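Local structure of putative adhesin (Bacteroides thetaiotaomicron, 4QDG) at residues M147-N161 with L273-P287. The protein is a putative lipoprotein adhesin of the FimB/Mfa2 fimbrillin family that probably takes part in assembling or attaching a bacterial pilus at the cell surface. Sequence-based numbering, arbitrary orientation. Where two conformers were deposited one is given.
Sequences MKNTNNIRVVLQQMN and LDRESEWSMIFFLSP. With MG (magnesium ion), chain D.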
loop_
_atom_site.group_PDB
_atom_site.type_symbol
_atom_site.label_atom_id
_atom_site.label_comp_id
_atom_site.label_asym_id
_atom_site.label_seq_id
_atom_site.Cartn_x
_atom_site.Cartn_y
_atom_site.Cartn_z
HETATM N N MSE A 147 4.531 -5.245 6.721
HETATM C CA MSE A 147 4.668 -4.198 5.722
HETATM C C MSE A 147 3.301 -3.756 5.244
HETATM O O MSE A 147 2.351 -4.493 5.407
HETATM C CB MSE A 147 5.558 -4.613 4.550
HETATM C CG MSE A 147 4.998 -5.739 3.688
HETATM SE SE MSE A 147 5.908 -5.744 1.970
HETATM C CE MSE A 147 4.770 -4.596 1.151
ATOM N N LYS A 148 3.214 -2.541 4.684
ATOM C CA LYS A 148 1.982 -1.955 4.163
ATOM C C LYS A 148 1.946 -2.179 2.636
ATOM O O LYS A 148 2.924 -1.884 1.951
ATOM C CB LYS A 148 1.949 -0.460 4.538
ATOM C CG LYS A 148 0.673 0.266 4.154
ATOM C CD LYS A 148 0.675 1.665 4.701
ATOM C CE LYS A 148 -0.546 2.450 4.292
ATOM N NZ LYS A 148 -0.370 3.892 4.641
ATOM N N ASN A 149 0.845 -2.723 2.118
ATOM C CA ASN A 149 0.689 -3.028 0.683
ATOM C C ASN A 149 -0.029 -1.935 -0.097
ATOM O O ASN A 149 0.017 -1.963 -1.325
ATOM C CB ASN A 149 -0.112 -4.337 0.481
ATOM C CG ASN A 149 0.628 -5.588 0.882
ATOM O OD1 ASN A 149 1.846 -5.655 0.844
ATOM N ND2 ASN A 149 -0.105 -6.640 1.181
ATOM N N THR A 150 -0.740 -1.014 0.593
ATOM C CA THR A 150 -1.509 0.011 -0.106
ATOM C C THR A 150 -0.711 1.327 -0.178
ATOM O O THR A 150 0.216 1.556 0.621
ATOM C CB THR A 150 -2.893 0.186 0.558
ATOM O OG1 THR A 150 -2.715 0.360 1.965
ATOM C CG2 THR A 150 -3.844 -0.990 0.282
ATOM N N ASN A 151 -1.088 2.181 -1.140
ATOM C CA ASN A 151 -0.454 3.454 -1.427
ATOM C C ASN A 151 -1.462 4.529 -1.733
ATOM O O ASN A 151 -2.541 4.253 -2.249
ATOM C CB ASN A 151 0.482 3.302 -2.645
ATOM C CG ASN A 151 1.667 2.431 -2.385
ATOM O OD1 ASN A 151 2.665 2.845 -1.777
ATOM N ND2 ASN A 151 1.546 1.187 -2.764
ATOM N N ASN A 152 -1.091 5.754 -1.442
ATOM C CA ASN A 152 -1.877 6.935 -1.776
ATOM C C ASN A 152 -0.983 7.823 -2.611
ATOM O O ASN A 152 0.145 8.089 -2.213
ATOM C CB ASN A 152 -2.429 7.681 -0.533
ATOM C CG ASN A 152 -3.431 8.750 -0.932
ATOM O OD1 ASN A 152 -4.555 8.443 -1.302
ATOM N ND2 ASN A 152 -3.003 10.012 -1.009
ATOM N N ILE A 153 -1.452 8.190 -3.805
ATOM C CA ILE A 153 -0.709 9.039 -4.735
ATOM C C ILE A 153 -1.546 10.304 -4.992
ATOM O O ILE A 153 -2.671 10.204 -5.459
ATOM C CB ILE A 153 -0.344 8.273 -6.050
ATOM C CG1 ILE A 153 0.559 7.079 -5.736
ATOM C CG2 ILE A 153 0.368 9.197 -7.061
ATOM C CD1 ILE A 153 0.191 5.787 -6.330
ATOM N N ARG A 154 -0.994 11.459 -4.617
ATOM C CA ARG A 154 -1.611 12.756 -4.842
ATOM C C ARG A 154 -0.915 13.384 -6.054
ATOM O O ARG A 154 0.273 13.660 -6.015
ATOM C CB ARG A 154 -1.553 13.658 -3.587
ATOM C CG ARG A 154 -2.149 15.080 -3.761
ATOM C CD ARG A 154 -2.024 15.849 -2.449
ATOM N NE ARG A 154 -2.472 17.247 -2.498
ATOM C CZ ARG A 154 -3.687 17.683 -2.159
ATOM N NH1 ARG A 154 -4.642 16.822 -1.816
ATOM N NH2 ARG A 154 -3.963 18.982 -2.179
ATOM N N VAL A 155 -1.676 13.568 -7.147
ATOM C CA VAL A 155 -1.197 14.152 -8.386
ATOM C C VAL A 155 -1.627 15.593 -8.420
ATOM O O VAL A 155 -2.810 15.873 -8.290
ATOM C CB VAL A 155 -1.689 13.352 -9.628
ATOM C CG1 VAL A 155 -1.136 13.955 -10.913
ATOM C CG2 VAL A 155 -1.288 11.867 -9.513
ATOM N N VAL A 156 -0.669 16.519 -8.610
ATOM C CA VAL A 156 -0.943 17.947 -8.664
ATOM C C VAL A 156 -0.558 18.521 -10.040
ATOM O O VAL A 156 0.492 18.186 -10.580
ATOM C CB VAL A 156 -0.254 18.702 -7.499
ATOM C CG1 VAL A 156 -0.382 20.225 -7.642
ATOM C CG2 VAL A 156 -0.818 18.256 -6.149
ATOM N N LEU A 157 -1.448 19.358 -10.610
ATOM C CA LEU A 157 -1.210 20.090 -11.853
ATOM C C LEU A 157 -1.109 21.548 -11.482
ATOM O O LEU A 157 -2.015 22.083 -10.853
ATOM C CB LEU A 157 -2.287 19.839 -12.919
ATOM C CG LEU A 157 -2.666 18.394 -13.248
ATOM C CD1 LEU A 157 -3.687 18.367 -14.336
ATOM C CD2 LEU A 157 -1.432 17.572 -13.658
ATOM N N GLN A 158 0.057 22.161 -11.767
ATOM C CA GLN A 158 0.367 23.537 -11.404
ATOM C C GLN A 158 0.888 24.326 -12.586
ATOM O O GLN A 158 1.797 23.877 -13.258
ATOM C CB GLN A 158 1.419 23.532 -10.296
ATOM C CG GLN A 158 1.813 24.938 -9.786
ATOM C CD GLN A 158 2.496 24.899 -8.445
ATOM O OE1 GLN A 158 2.388 23.922 -7.687
ATOM N NE2 GLN A 158 3.173 25.985 -8.103
ATOM N N GLN A 159 0.344 25.510 -12.833
ATOM C CA GLN A 159 0.878 26.330 -13.934
ATOM C C GLN A 159 2.167 26.975 -13.490
ATOM O O GLN A 159 2.234 27.492 -12.384
ATOM C CB GLN A 159 -0.115 27.383 -14.402
ATOM C CG GLN A 159 -1.133 26.817 -15.360
ATOM C CD GLN A 159 -1.605 27.870 -16.307
ATOM O OE1 GLN A 159 -0.831 28.385 -17.119
ATOM N NE2 GLN A 159 -2.885 28.212 -16.213
HETATM N N MSE A 160 3.200 26.893 -14.333
HETATM C CA MSE A 160 4.512 27.499 -14.130
HETATM C C MSE A 160 4.393 29.012 -13.892
HETATM O O MSE A 160 5.091 29.538 -13.025
HETATM C CB MSE A 160 5.387 27.233 -15.344
HETATM C CG MSE A 160 6.847 27.474 -15.080
HETATM SE SE MSE A 160 7.832 27.671 -16.742
HETATM C CE MSE A 160 7.304 29.492 -17.168
ATOM N N ASN A 161 3.505 29.702 -14.645
ATOM C CA ASN A 161 3.301 31.152 -14.514
ATOM C C ASN A 161 2.438 31.516 -13.278
ATOM O O ASN A 161 2.415 32.681 -12.889
ATOM C CB ASN A 161 2.699 31.767 -15.793
ATOM C CG ASN A 161 1.317 31.293 -16.174
ATOM O OD1 ASN A 161 0.633 30.576 -15.440
ATOM N ND2 ASN A 161 0.876 31.674 -17.364
ATOM N N LEU A 273 9.697 1.409 -2.467
ATOM C CA LEU A 273 8.296 1.340 -2.913
ATOM C C LEU A 273 7.371 0.778 -1.834
ATOM O O LEU A 273 6.182 1.122 -1.830
ATOM C CB LEU A 273 8.142 0.530 -4.190
ATOM C CG LEU A 273 8.863 1.066 -5.428
ATOM C CD1 LEU A 273 8.919 -0.012 -6.505
ATOM C CD2 LEU A 273 8.192 2.365 -5.950
ATOM N N ASP A 274 7.917 -0.076 -0.911
ATOM C CA ASP A 274 7.118 -0.617 0.192
ATOM C C ASP A 274 7.130 0.297 1.403
ATOM O O ASP A 274 6.071 0.497 1.980
ATOM C CB ASP A 274 7.563 -2.020 0.616
ATOM C CG ASP A 274 7.516 -3.075 -0.456
ATOM O OD1 ASP A 274 6.554 -3.073 -1.238
ATOM O OD2 ASP A 274 8.425 -3.955 -0.468
ATOM N N ARG A 275 8.287 0.866 1.788
ATOM C CA ARG A 275 8.369 1.742 2.980
ATOM C C ARG A 275 7.553 3.037 2.829
ATOM O O ARG A 275 6.996 3.513 3.799
ATOM C CB ARG A 275 9.816 2.117 3.322
ATOM C CG ARG A 275 10.595 1.020 3.994
ATOM C CD ARG A 275 11.905 1.583 4.514
ATOM N NE ARG A 275 12.720 0.540 5.124
ATOM C CZ ARG A 275 12.651 0.167 6.403
ATOM N NH1 ARG A 275 11.823 0.788 7.243
ATOM N NH2 ARG A 275 13.426 -0.809 6.857
ATOM N N GLU A 276 7.532 3.609 1.639
ATOM C CA GLU A 276 6.781 4.821 1.403
ATOM C C GLU A 276 5.384 4.473 0.909
ATOM O O GLU A 276 5.243 3.716 -0.045
ATOM C CB GLU A 276 7.497 5.764 0.414
ATOM C CG GLU A 276 6.781 7.105 0.260
ATOM C CD GLU A 276 6.632 7.872 1.557
ATOM O OE1 GLU A 276 7.570 8.628 1.908
ATOM O OE2 GLU A 276 5.591 7.702 2.236
ATOM N N SER A 277 4.356 5.000 1.573
ATOM C CA SER A 277 2.963 4.728 1.192
ATOM C C SER A 277 2.173 6.024 0.866
ATOM O O SER A 277 1.033 5.954 0.406
ATOM C CB SER A 277 2.265 3.954 2.307
ATOM O OG SER A 277 2.198 4.742 3.489
ATOM N N GLU A 278 2.770 7.184 1.136
ATOM C CA GLU A 278 2.172 8.491 0.915
ATOM C C GLU A 278 3.016 9.196 -0.098
ATOM O O GLU A 278 4.169 9.488 0.176
ATOM C CB GLU A 278 2.030 9.290 2.236
ATOM C CG GLU A 278 1.016 8.713 3.226
ATOM C CD GLU A 278 -0.460 8.712 2.846
ATOM O OE1 GLU A 278 -0.868 9.553 2.011
ATOM O OE2 GLU A 278 -1.219 7.890 3.415
ATOM N N TRP A 279 2.482 9.353 -1.322
ATOM C CA TRP A 279 3.195 9.934 -2.454
ATOM C C TRP A 279 2.523 11.177 -2.961
ATOM O O TRP A 279 1.290 11.266 -2.954
ATOM C CB TRP A 279 3.242 8.911 -3.599
ATOM C CG TRP A 279 3.773 7.553 -3.229
ATOM C CD1 TRP A 279 3.045 6.463 -2.849
ATOM C CD2 TRP A 279 5.135 7.117 -3.314
ATOM N NE1 TRP A 279 3.874 5.389 -2.639
ATOM C CE2 TRP A 279 5.164 5.756 -2.926
ATOM C CE3 TRP A 279 6.349 7.761 -3.630
ATOM C CZ2 TRP A 279 6.352 5.011 -2.886
ATOM C CZ3 TRP A 279 7.527 7.025 -3.584
ATOM C CH2 TRP A 279 7.518 5.667 -3.210
ATOM N N SER A 280 3.315 12.122 -3.467
ATOM C CA SER A 280 2.775 13.334 -4.073
ATOM C C SER A 280 3.621 13.701 -5.264
ATOM O O SER A 280 4.847 13.518 -5.242
ATOM C CB SER A 280 2.623 14.485 -3.082
ATOM O OG SER A 280 3.852 14.996 -2.608
HETATM N N MSE A 281 2.963 14.096 -6.351
HETATM C CA MSE A 281 3.670 14.433 -7.582
HETATM C C MSE A 281 3.111 15.698 -8.188
HETATM O O MSE A 281 1.924 15.759 -8.499
HETATM C CB MSE A 281 3.587 13.295 -8.592
HETATM C CG MSE A 281 4.078 11.966 -8.078
HETATM SE SE MSE A 281 3.797 10.601 -9.446
HETATM C CE MSE A 281 5.341 11.019 -10.596
ATOM N N ILE A 282 3.971 16.693 -8.377
ATOM C CA ILE A 282 3.569 17.967 -8.969
ATOM C C ILE A 282 4.119 18.046 -10.386
ATOM O O ILE A 282 5.329 17.954 -10.587
ATOM C CB ILE A 282 3.985 19.205 -8.128
ATOM C CG1 ILE A 282 3.474 19.073 -6.665
ATOM C CG2 ILE A 282 3.463 20.486 -8.793
ATOM C CD1 ILE A 282 4.066 20.058 -5.714
ATOM N N PHE A 283 3.209 18.203 -11.353
ATOM C CA PHE A 283 3.538 18.389 -12.757
ATOM C C PHE A 283 3.275 19.858 -13.104
ATOM O O PHE A 283 2.225 20.404 -12.749
ATOM C CB PHE A 283 2.730 17.427 -13.652
ATOM C CG PHE A 283 3.014 15.954 -13.425
ATOM C CD1 PHE A 283 2.365 15.248 -12.418
ATOM C CD2 PHE A 283 3.907 15.268 -14.239
ATOM C CE1 PHE A 283 2.629 13.887 -12.209
ATOM C CE2 PHE A 283 4.173 13.913 -14.028
ATOM C CZ PHE A 283 3.523 13.228 -13.017
ATOM N N PHE A 284 4.234 20.503 -13.772
ATOM C CA PHE A 284 4.094 21.916 -14.140
ATOM C C PHE A 284 3.599 22.032 -15.576
ATOM O O PHE A 284 4.049 21.288 -16.452
ATOM C CB PHE A 284 5.397 22.697 -13.908
ATOM C CG PHE A 284 5.784 22.661 -12.451
ATOM C CD1 PHE A 284 5.235 23.569 -11.546
ATOM C CD2 PHE A 284 6.639 21.677 -11.967
ATOM C CE1 PHE A 284 5.572 23.518 -10.192
ATOM C CE2 PHE A 284 6.944 21.601 -10.616
ATOM C CZ PHE A 284 6.400 22.511 -9.732
ATOM N N LEU A 285 2.609 22.915 -15.779
ATOM C CA LEU A 285 1.976 23.106 -17.079
ATOM C C LEU A 285 2.241 24.481 -17.638
ATOM O O LEU A 285 2.349 25.462 -16.903
ATOM C CB LEU A 285 0.440 22.883 -17.014
ATOM C CG LEU A 285 -0.080 21.593 -16.326
ATOM C CD1 LEU A 285 -1.604 21.516 -16.404
ATOM C CD2 LEU A 285 0.563 20.330 -16.906
ATOM N N SER A 286 2.314 24.534 -18.960
ATOM C CA SER A 286 2.435 25.751 -19.749
ATOM C C SER A 286 1.016 26.373 -19.920
ATOM O O SER A 286 0.033 25.660 -19.647
ATOM C CB SER A 286 3.082 25.422 -21.089
ATOM O OG SER A 286 2.426 24.328 -21.700
ATOM N N PRO A 287 0.851 27.669 -20.348
ATOM C CA PRO A 287 -0.514 28.246 -20.474
ATOM C C PRO A 287 -1.486 27.447 -21.344
ATOM O O PRO A 287 -2.685 27.499 -21.073
ATOM C CB PRO A 287 -0.269 29.626 -21.073
ATOM C CG PRO A 287 1.101 29.981 -20.595
ATOM C CD PRO A 287 1.878 28.683 -20.650
HETATM MG MG MG D . 4.394 1.760 -0.665
HETATM O O HOH W 1 -1.330 5.430 2.254
HETATM O O HOH W 2 3.993 -2.094 -0.510
HETATM O O HOH W 3 5.637 -1.111 4.145
HETATM O O HOH W 4 3.104 0.776 0.756
HETATM O O HOH W 5 3.846 -0.479 -2.398
HETATM O O HOH W 6 -0.447 11.039 -0.612
HETATM O O HOH W 7 2.215 28.395 -17.064
#
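Asn151 OD1 is gripped twice: it binds the magnesium ion at 2.3 Å and accepts a hydrogen bond from Trp279 NE1 at 2.9 Å. The indole N-H points almost straight at the oxygen (169°), which lies in the ring plane yet receives the proton from above its own carbonyl plane. With CG beside its backbone N (chi1 -67°), Asn151 runs alongside the indole, amide and ring planes 44° apart, while Asn152 O lies at the ring edge and Glu276 CG rests on one face, toward the rim. Leu273 O and Glu276 O, from the end of helix 269-275 and just beyond it, bind the same magnesium, as does a water within hydrogen-bonding distance of Lys148 O and Thr150 O. Nearby, Lys148 runs its extended chain alongside Ser277 and donates from NZ to OG at 2.9 Å; a further water joins this amine to Ser277 O and Glu278 OE2.

Beyond the metal, strands 151-159 and 278-285 run parallel, their backbones bonded from Asn152 N to Ser277 O (2.8 Å) through to Met160 N and Leu285 O. Ile153, Val155 and Leu157 share one face with Trp279, Met281, Phe283 and Leu285; Val155 CG1 meets Phe283 CE1 at 4.0 Å, and strands 170-176 and 246-251 pack over this side, as in a two-layered beta domain. On the other face Val156 lies beside Ile282, and Gln158 CD comes obliquely to Phe284 CE1 at 3.8 Å. Magnesium thus ties the helix end to the start of strand 151-159, and its pull on OD1 probably polarises the amide that also receives the indole N-H.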